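PDB 3ZQX: cellulose 1,4-beta-cellobiosidase from Clostridium thermocellum, which is the family 3b carbohydrate-binding module of a cellulosomal cellobiohydrolase, from a family that commonly binds cellulose although some members adhere poorly. Local coordinates for residues F23-T28 against Y33-I38; F44-E47 against Q51-F54; P68-G71 against E76-L79. The protein carries 1 engineered substitution. One frame throughout, in Å; residues are numbered along the deposited sequence.

Contact 1: residues F23-T28 against Y33-I38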
loop_
_atom_site.group_PDB
_atom_site.type_symbol
_atom_site.label_atom_id
_atom_site.label_comp_id
_atom_site.label_asym_id
_atom_site.label_seq_id
_atom_site.Cartn_x
_atom_site.Cartn_y
_atom_site.Cartn_z
ATOM N N PHE A 23 -5.703 -0.705 -2.835
ATOM C CA PHE A 23 -5.576 0.665 -2.356
ATOM C C PHE A 23 -6.290 1.606 -3.320
ATOM O O PHE A 23 -6.560 1.257 -4.468
ATOM C CB PHE A 23 -4.114 1.138 -2.304
ATOM C CG PHE A 23 -3.183 0.227 -1.557
ATOM C CD1 PHE A 23 -3.395 -0.078 -0.224
ATOM C CD2 PHE A 23 -2.065 -0.298 -2.183
ATOM C CE1 PHE A 23 -2.513 -0.913 0.461
ATOM C CE2 PHE A 23 -1.186 -1.127 -1.508
ATOM C CZ PHE A 23 -1.411 -1.430 -0.185
ATOM N N ASN A 24 -6.631 2.793 -2.836
ATOM C CA ASN A 24 -7.066 3.878 -3.700
ATOM C C ASN A 24 -6.494 5.146 -3.103
ATOM O O ASN A 24 -6.746 5.419 -1.930
ATOM C CB ASN A 24 -8.597 3.923 -3.721
ATOM C CG ASN A 24 -9.151 5.017 -4.602
ATOM O OD1 ASN A 24 -8.532 5.412 -5.595
ATOM N ND2 ASN A 24 -10.331 5.521 -4.241
ATOM N N ILE A 25 -5.757 5.930 -3.887
ATOM C CA ILE A 25 -5.219 7.189 -3.392
ATOM C C ILE A 25 -6.102 8.315 -3.899
ATOM O O ILE A 25 -6.282 8.475 -5.102
ATOM C CB ILE A 25 -3.759 7.411 -3.825
ATOM C CG1 ILE A 25 -2.866 6.316 -3.231
ATOM C CG2 ILE A 25 -3.286 8.797 -3.391
ATOM C CD1 ILE A 25 -1.459 6.314 -3.781
ATOM N N VAL A 26 -6.664 9.081 -2.968
ATOM C CA VAL A 26 -7.629 10.124 -3.299
ATOM C C VAL A 26 -7.033 11.473 -2.943
ATOM O O VAL A 26 -6.556 11.659 -1.825
ATOM C CB VAL A 26 -8.944 9.921 -2.519
ATOM C CG1 VAL A 26 -9.950 10.989 -2.901
ATOM C CG2 VAL A 26 -9.518 8.527 -2.778
ATOM N N ASN A 27 -7.040 12.415 -3.887
ATOM C CA ASN A 27 -6.505 13.733 -3.605
ATOM C C ASN A 27 -7.674 14.610 -3.200
ATOM O O ASN A 27 -8.404 15.126 -4.048
ATOM C CB ASN A 27 -5.846 14.268 -4.876
ATOM C CG ASN A 27 -5.111 15.553 -4.640
ATOM O OD1 ASN A 27 -5.267 16.182 -3.597
ATOM N ND2 ASN A 27 -4.292 15.955 -5.606
ATOM N N THR A 28 -7.774 14.868 -1.900
ATOM C CA THR A 28 -8.906 15.606 -1.350
ATOM C C THR A 28 -8.590 17.080 -1.192
ATOM O O THR A 28 -9.451 17.857 -0.782
ATOM C CB THR A 28 -9.354 15.070 0.035
ATOM O OG1 THR A 28 -8.352 15.363 1.018
ATOM C CG2 THR A 28 -9.616 13.578 -0.011
ATOM N N TYR A 33 -0.918 17.033 -7.985
ATOM C CA TYR A 33 0.408 16.477 -7.750
ATOM C C TYR A 33 0.849 15.597 -8.899
ATOM O O TYR A 33 0.030 15.169 -9.721
ATOM C CB TYR A 33 0.413 15.604 -6.497
ATOM C CG TYR A 33 0.108 16.326 -5.217
ATOM C CD1 TYR A 33 0.863 17.418 -4.815
ATOM C CD2 TYR A 33 -0.921 15.900 -4.397
ATOM C CE1 TYR A 33 0.601 18.074 -3.641
ATOM C CE2 TYR A 33 -1.194 16.546 -3.208
ATOM C CZ TYR A 33 -0.422 17.630 -2.835
ATOM O OH TYR A 33 -0.660 18.287 -1.649
ATOM N N SER A 34 2.142 15.301 -8.931
ATOM C CA SER A 34 2.607 14.094 -9.589
ATOM C C SER A 34 2.755 12.986 -8.552
ATOM O O SER A 34 3.323 13.206 -7.476
ATOM C CB SER A 34 3.954 14.305 -10.258
ATOM O OG SER A 34 4.408 13.059 -10.756
ATOM N N LEU A 35 2.259 11.800 -8.881
ATOM C CA LEU A 35 2.461 10.647 -8.032
ATOM C C LEU A 35 3.938 10.326 -7.828
ATOM O O LEU A 35 4.280 9.624 -6.876
ATOM C CB LEU A 35 1.710 9.434 -8.577
ATOM C CG LEU A 35 0.205 9.479 -8.318
ATOM C CD1 LEU A 35 -0.538 8.588 -9.295
ATOM C CD2 LEU A 35 -0.092 9.056 -6.888
ATOM N N LYS A 36 4.822 10.832 -8.682
ATOM C CA LYS A 36 6.243 10.587 -8.475
ATOM C C LYS A 36 6.708 11.128 -7.125
ATOM O O LYS A 36 7.740 10.692 -6.604
ATOM C CB LYS A 36 7.074 11.205 -9.595
ATOM C CG LYS A 36 7.259 12.706 -9.456
ATOM C CD LYS A 36 8.017 13.292 -10.635
ATOM C CE LYS A 36 8.149 14.803 -10.502
ATOM N NZ LYS A 36 8.869 15.182 -9.250
ATOM N N ASP A 37 5.945 12.066 -6.562
ATOM C CA ASP A 37 6.288 12.707 -5.290
ATOM C C ASP A 37 5.633 12.056 -4.069
ATOM O O ASP A 37 5.832 12.519 -2.943
ATOM C CB ASP A 37 5.930 14.191 -5.343
ATOM C CG ASP A 37 6.782 14.941 -6.326
ATOM O OD1 ASP A 37 7.986 14.620 -6.437
ATOM O OD2 ASP A 37 6.256 15.844 -7.002
ATOM N N ILE A 38 4.880 10.987 -4.281
ATOM C CA ILE A 38 4.125 10.351 -3.204
ATOM C C ILE A 38 4.640 8.943 -2.914
ATOM O O ILE A 38 4.915 8.181 -3.843
ATOM C CB ILE A 38 2.619 10.341 -3.560
ATOM C CG1 ILE A 38 2.085 11.778 -3.599
ATOM C CG2 ILE A 38 1.831 9.480 -2.591
ATOM C CD1 ILE A 38 0.728 11.935 -4.240
#
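The amide of N27 and the ring of Y33 lie almost parallel, their planes 9° apart, and the amide nitrogen comes obliquely to the ring at its CD2-CE2 side. N27 ND2 is 3.6 Å from Y33 CD2, and N27 OD1 stands 4.1 Å from Y33 CE2. The two side chains cross at about a right angle; N27 reaches the ring with CG anti to its backbone N (chi1 -173°). V3 of strand 3-9 also touches both residues. Two residues earlier on the strand, I25 CD1 meets L35 CD2 at 4.4 Å, a loose apolar contact to which F83 adds by touching both side chains. L35 opens a 3-10 segment, and an ST turn overlaps its start: S34 OG accepts from K36 N at 3.1 Å, while D85 also bonds S34 OG. No hydrogen bond joins 23-28 to 33-38. The polar ends are held elsewhere: N27 ND2 bonds the carbonyls of R31 and L88, N27 OD1 takes the backbone N of G29, and Y33 OH is bonded to D2, R31 and K134. Chemically, then, the contact itself is van der Waals, and the orientation of the buried amide beside the ring is set by bonds to the surrounding loop and strands.

Contact 2: residues F44-E47 against Q51-F54. With CA (calcium ion), chain B.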
loop_
_atom_site.group_PDB
_atom_site.type_symbol
_atom_site.label_atom_id
_atom_site.label_comp_id
_atom_site.label_asym_id
_atom_site.label_seq_id
_atom_site.Cartn_x
_atom_site.Cartn_y
_atom_site.Cartn_z
ATOM N N PHE A 44 3.858 -4.741 7.214
ATOM C CA PHE A 44 3.677 -6.143 7.520
ATOM C C PHE A 44 4.997 -6.718 7.976
ATOM O O PHE A 44 6.062 -6.242 7.575
ATOM C CB PHE A 44 3.131 -6.910 6.298
ATOM C CG PHE A 44 4.140 -7.150 5.198
ATOM C CD1 PHE A 44 4.456 -6.165 4.275
ATOM C CD2 PHE A 44 4.758 -8.388 5.083
ATOM C CE1 PHE A 44 5.371 -6.407 3.260
ATOM C CE2 PHE A 44 5.683 -8.641 4.071
ATOM C CZ PHE A 44 5.974 -7.649 3.146
ATOM N N THR A 45 4.919 -7.751 8.801
ATOM C CA THR A 45 6.110 -8.426 9.287
ATOM C C THR A 45 6.427 -9.603 8.383
ATOM O O THR A 45 5.550 -10.415 8.064
ATOM C CB THR A 45 5.912 -8.935 10.716
ATOM O OG1 THR A 45 4.672 -9.640 10.787
ATOM C CG2 THR A 45 5.904 -7.777 11.712
ATOM N N LYS A 46 7.682 -9.693 7.960
ATOM C CA LYS A 46 8.083 -10.798 7.104
ATOM C C LYS A 46 8.515 -12.007 7.919
ATOM O O LYS A 46 9.349 -11.894 8.815
ATOM C CB LYS A 46 9.144 -10.380 6.075
ATOM C CG LYS A 46 10.426 -9.851 6.634
ATOM C CD LYS A 46 11.403 -9.603 5.498
ATOM C CE LYS A 46 12.714 -9.080 6.024
ATOM N NZ LYS A 46 13.662 -8.706 4.935
ATOM N N GLU A 47 7.921 -13.156 7.613
ATOM C CA GLU A 47 8.219 -14.405 8.297
ATOM C C GLU A 47 9.354 -15.207 7.654
ATOM O O GLU A 47 9.848 -16.155 8.258
ATOM C CB GLU A 47 6.963 -15.282 8.366
ATOM C CG GLU A 47 5.994 -14.953 9.497
ATOM C CD GLU A 47 5.249 -13.646 9.305
ATOM O OE1 GLU A 47 4.600 -13.457 8.246
ATOM O OE2 GLU A 47 5.281 -12.809 10.231
ATOM N N GLN A 51 12.949 -13.933 -1.277
ATOM C CA GLN A 51 12.615 -12.685 -1.939
ATOM C C GLN A 51 11.128 -12.397 -1.854
ATOM O O GLN A 51 10.296 -13.255 -2.169
ATOM C CB GLN A 51 13.029 -12.761 -3.407
ATOM C CG GLN A 51 12.526 -11.612 -4.247
ATOM C CD GLN A 51 13.007 -11.698 -5.674
ATOM O OE1 GLN A 51 12.361 -12.313 -6.528
ATOM N NE2 GLN A 51 14.154 -11.089 -5.945
ATOM N N LEU A 52 10.806 -11.183 -1.431
ATOM C CA LEU A 52 9.447 -10.680 -1.463
ATOM C C LEU A 52 9.174 -10.046 -2.814
ATOM O O LEU A 52 10.036 -9.346 -3.373
ATOM C CB LEU A 52 9.262 -9.632 -0.375
ATOM C CG LEU A 52 9.106 -10.213 1.023
ATOM C CD1 LEU A 52 9.431 -9.153 2.065
ATOM C CD2 LEU A 52 7.700 -10.755 1.219
ATOM N N GLN A 53 7.968 -10.272 -3.330
ATOM C CA GLN A 53 7.560 -9.761 -4.627
ATOM C C GLN A 53 6.210 -9.078 -4.521
ATOM O O GLN A 53 5.299 -9.558 -3.830
ATOM C CB GLN A 53 7.454 -10.916 -5.617
ATOM C CG GLN A 53 8.742 -11.692 -5.740
ATOM C CD GLN A 53 8.613 -12.890 -6.651
ATOM O OE1 GLN A 53 7.515 -13.402 -6.885
ATOM N NE2 GLN A 53 9.742 -13.352 -7.170
ATOM N N PHE A 54 6.088 -7.951 -5.210
ATOM C CA PHE A 54 4.830 -7.231 -5.373
ATOM C C PHE A 54 4.288 -7.483 -6.770
ATOM O O PHE A 54 5.047 -7.450 -7.744
ATOM C CB PHE A 54 5.088 -5.734 -5.213
ATOM C CG PHE A 54 3.923 -4.867 -5.616
ATOM C CD1 PHE A 54 2.950 -4.535 -4.699
ATOM C CD2 PHE A 54 3.807 -4.375 -6.909
ATOM C CE1 PHE A 54 1.874 -3.736 -5.056
ATOM C CE2 PHE A 54 2.737 -3.576 -7.272
ATOM C CZ PHE A 54 1.772 -3.257 -6.344
HETATM CA CA CA B . 3.579 -11.301 9.145
HETATM O O HOH W 1 2.871 -11.335 6.728
#
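At the calcium-binding loop of this CBM3 module, which follows strand 38-43, L52 of strand 52-55 packs onto F44 and K46. The branches of L52 share the work: L52 CD1 lies 3.9 Å from F44 CZ, and L52 CD2 is 4.1 Å from F44 CE2, so both methyls bear on the outer end of the ring. The approach of L52 CD1 is oblique to the ring, and the two side chains arrive from opposite directions. K46 adds its aliphatic part, with K46 CD 4.0 Å from L52 CD1; its chain beyond CG is fully extended. T45 and E47 alternate with these residues and turn to the metal instead. The calcium ion is gripped by T45 O at 2.4 Å and T45 OG1 at 2.6 Å, the hydroxyl being brought round by a chi1 of 49°. E47 is bidentate: its OE1 and OE2 each lie 2.5 Å from the calcium ion, on a side chain bent at chi2 (71°). Water 1 is a further ligand, and D110 O, N113 OD1 and D114 OD1 complete eight oxygens. The alternation of metal-facing T45 and E47 with F44 and K46, which turn toward strand 52-55, marks an oxygen-only calcium site, of the kind found in family 3 carbohydrate-binding modules, lying beside the beta sandwich.

Contact 3: residues P68-G71 against E76-L79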
loop_
_atom_site.group_PDB
_atom_site.type_symbol
_atom_site.label_atom_id
_atom_site.label_comp_id
_atom_site.label_asym_id
_atom_site.label_seq_id
_atom_site.Cartn_x
_atom_site.Cartn_y
_atom_site.Cartn_z
ATOM N N PRO A 68 7.493 -0.642 -6.958
ATOM C CA PRO A 68 7.457 -1.283 -5.641
ATOM C C PRO A 68 8.828 -1.524 -5.038
ATOM O O PRO A 68 9.784 -1.811 -5.757
ATOM C CB PRO A 68 6.779 -2.620 -5.936
ATOM C CG PRO A 68 7.228 -2.950 -7.334
ATOM C CD PRO A 68 7.266 -1.609 -8.050
ATOM N N SER A 69 8.890 -1.508 -3.715
ATOM C CA SER A 69 10.080 -1.917 -2.989
ATOM C C SER A 69 9.652 -2.385 -1.610
ATOM O O SER A 69 8.478 -2.273 -1.243
ATOM C CB SER A 69 11.092 -0.759 -2.895
ATOM O OG SER A 69 10.542 0.372 -2.243
ATOM N N PHE A 70 10.612 -2.881 -0.838
ATOM C CA PHE A 70 10.378 -3.277 0.541
ATOM C C PHE A 70 11.400 -2.572 1.410
ATOM O O PHE A 70 12.550 -2.396 1.009
ATOM C CB PHE A 70 10.436 -4.802 0.686
ATOM C CG PHE A 70 9.358 -5.491 -0.107
ATOM C CD1 PHE A 70 8.110 -5.701 0.449
ATOM C CD2 PHE A 70 9.566 -5.856 -1.431
ATOM C CE1 PHE A 70 7.091 -6.291 -0.286
ATOM C CE2 PHE A 70 8.550 -6.435 -2.169
ATOM C CZ PHE A 70 7.318 -6.655 -1.596
ATOM N N GLY A 71 10.978 -2.154 2.591
ATOM C CA GLY A 71 11.854 -1.427 3.477
ATOM C C GLY A 71 11.527 -1.665 4.926
ATOM O O GLY A 71 10.561 -2.358 5.270
ATOM N N GLU A 76 8.760 -2.520 11.933
ATOM C CA GLU A 76 8.754 -1.356 11.061
ATOM C C GLU A 76 8.727 -1.719 9.579
ATOM O O GLU A 76 8.778 -0.834 8.733
ATOM C CB GLU A 76 9.984 -0.481 11.326
ATOM C CG GLU A 76 10.022 0.181 12.685
ATOM C CD GLU A 76 9.308 1.518 12.720
ATOM O OE1 GLU A 76 8.617 1.869 11.740
ATOM O OE2 GLU A 76 9.439 2.220 13.742
ATOM N N HIS A 77 8.660 -3.003 9.250
ATOM C CA HIS A 77 8.797 -3.466 7.873
ATOM C C HIS A 77 7.565 -3.134 7.023
ATOM O O HIS A 77 6.431 -3.097 7.527
ATOM C CB HIS A 77 9.052 -4.974 7.904
ATOM C CG HIS A 77 9.334 -5.570 6.562
ATOM N ND1 HIS A 77 8.380 -6.227 5.816
ATOM C CD2 HIS A 77 10.475 -5.613 5.832
ATOM C CE1 HIS A 77 8.921 -6.633 4.679
ATOM N NE2 HIS A 77 10.193 -6.280 4.665
ATOM N N TYR A 78 7.775 -2.909 5.729
ATOM C CA TYR A 78 6.682 -2.550 4.827
ATOM C C TYR A 78 6.964 -2.875 3.368
ATOM O O TYR A 78 8.118 -2.994 2.929
ATOM C CB TYR A 78 6.352 -1.036 4.915
ATOM C CG TYR A 78 7.589 -0.161 4.776
ATOM C CD1 TYR A 78 8.102 0.182 3.529
ATOM C CD2 TYR A 78 8.273 0.283 5.900
ATOM C CE1 TYR A 78 9.260 0.941 3.416
ATOM C CE2 TYR A 78 9.427 1.050 5.798
ATOM C CZ TYR A 78 9.916 1.375 4.553
ATOM O OH TYR A 78 11.057 2.117 4.397
ATOM N N LEU A 79 5.865 -2.996 2.629
ATOM C CA LEU A 79 5.827 -2.736 1.200
ATOM C C LEU A 79 5.761 -1.228 0.992
ATOM O O LEU A 79 4.942 -0.544 1.614
ATOM C CB LEU A 79 4.550 -3.328 0.592
ATOM C CG LEU A 79 4.197 -2.859 -0.824
ATOM C CD1 LEU A 79 5.167 -3.415 -1.860
ATOM C CD2 LEU A 79 2.755 -3.209 -1.169
#
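The ring of Y78 lies over the backbone of G71. G71 CA sits 3.9 Å from the centroid of the Y78 ring, 29° off its normal, which makes a CH-pi contact over the face; on that face G71 O also stands 3.5 Å above the ring plane, over its centre. The ring is folded there by the first torsion of Y78, which sets CG between the backbone N and the carbonyl carbon (chi1 50°). Glycine at 71 carries no side chain on the sheet face that Y78 occupies, and this permits so close an approach. Beneath the ring, the two residues form an antiparallel hydrogen-bonded pair: G71 N donates to Y78 O at 3.0 Å, and Y78 N to G71 O at 2.9 Å, the former the straighter at 163°. F70 and L79, the adjoining non-hydrogen-bonded pair, project from the other face. Their side chains meet at a slant, F70 CE1 lying 3.8 Å from L79 CD1. L79 CD1 also reaches back to S69 O at 3.6 Å. H77 swings its ring against the end of the pairing, with H77 CD2 3.3 Å from G71 O, while H77 ND1 is hydrogen-bonded to the carbonyl of F44, whose ring meets the imidazole edge-to-face. G71 O accepts one somewhat bent N-H bond from Y78, with a CA-H...O contact from H77, the Y78 ring face and H77 CD2 close by. The chemistry implies a hairpin end held by paired backbone bonds, whose glycine is sheltered by tyrosine on one sheet face while F70 and L79 on the other face pack on I101 of strand 97-103.

How the contacts relate
The three contacts follow one another along the chain without overlap, all within the CBM3 range. Contact 1 lies with its centre 24 Å from that of contact 2 and 18 Å from that of contact 3, and touches neither; it and contact 2 sit on opposite sides of the chain's centre, though both reach the six-stranded antiparallel sheet. Contacts 2 and 3 are neighbours, 8 Å between centres, and they do touch: F54 CD2 lies 3.6 Å from P68 CB, and L52 O is 3.5 Å from F70 CE2. Strand 52-55 thereby meets the hairpin of the five-stranded sheet, linking the calcium end of the module to both sheets of the sandwich.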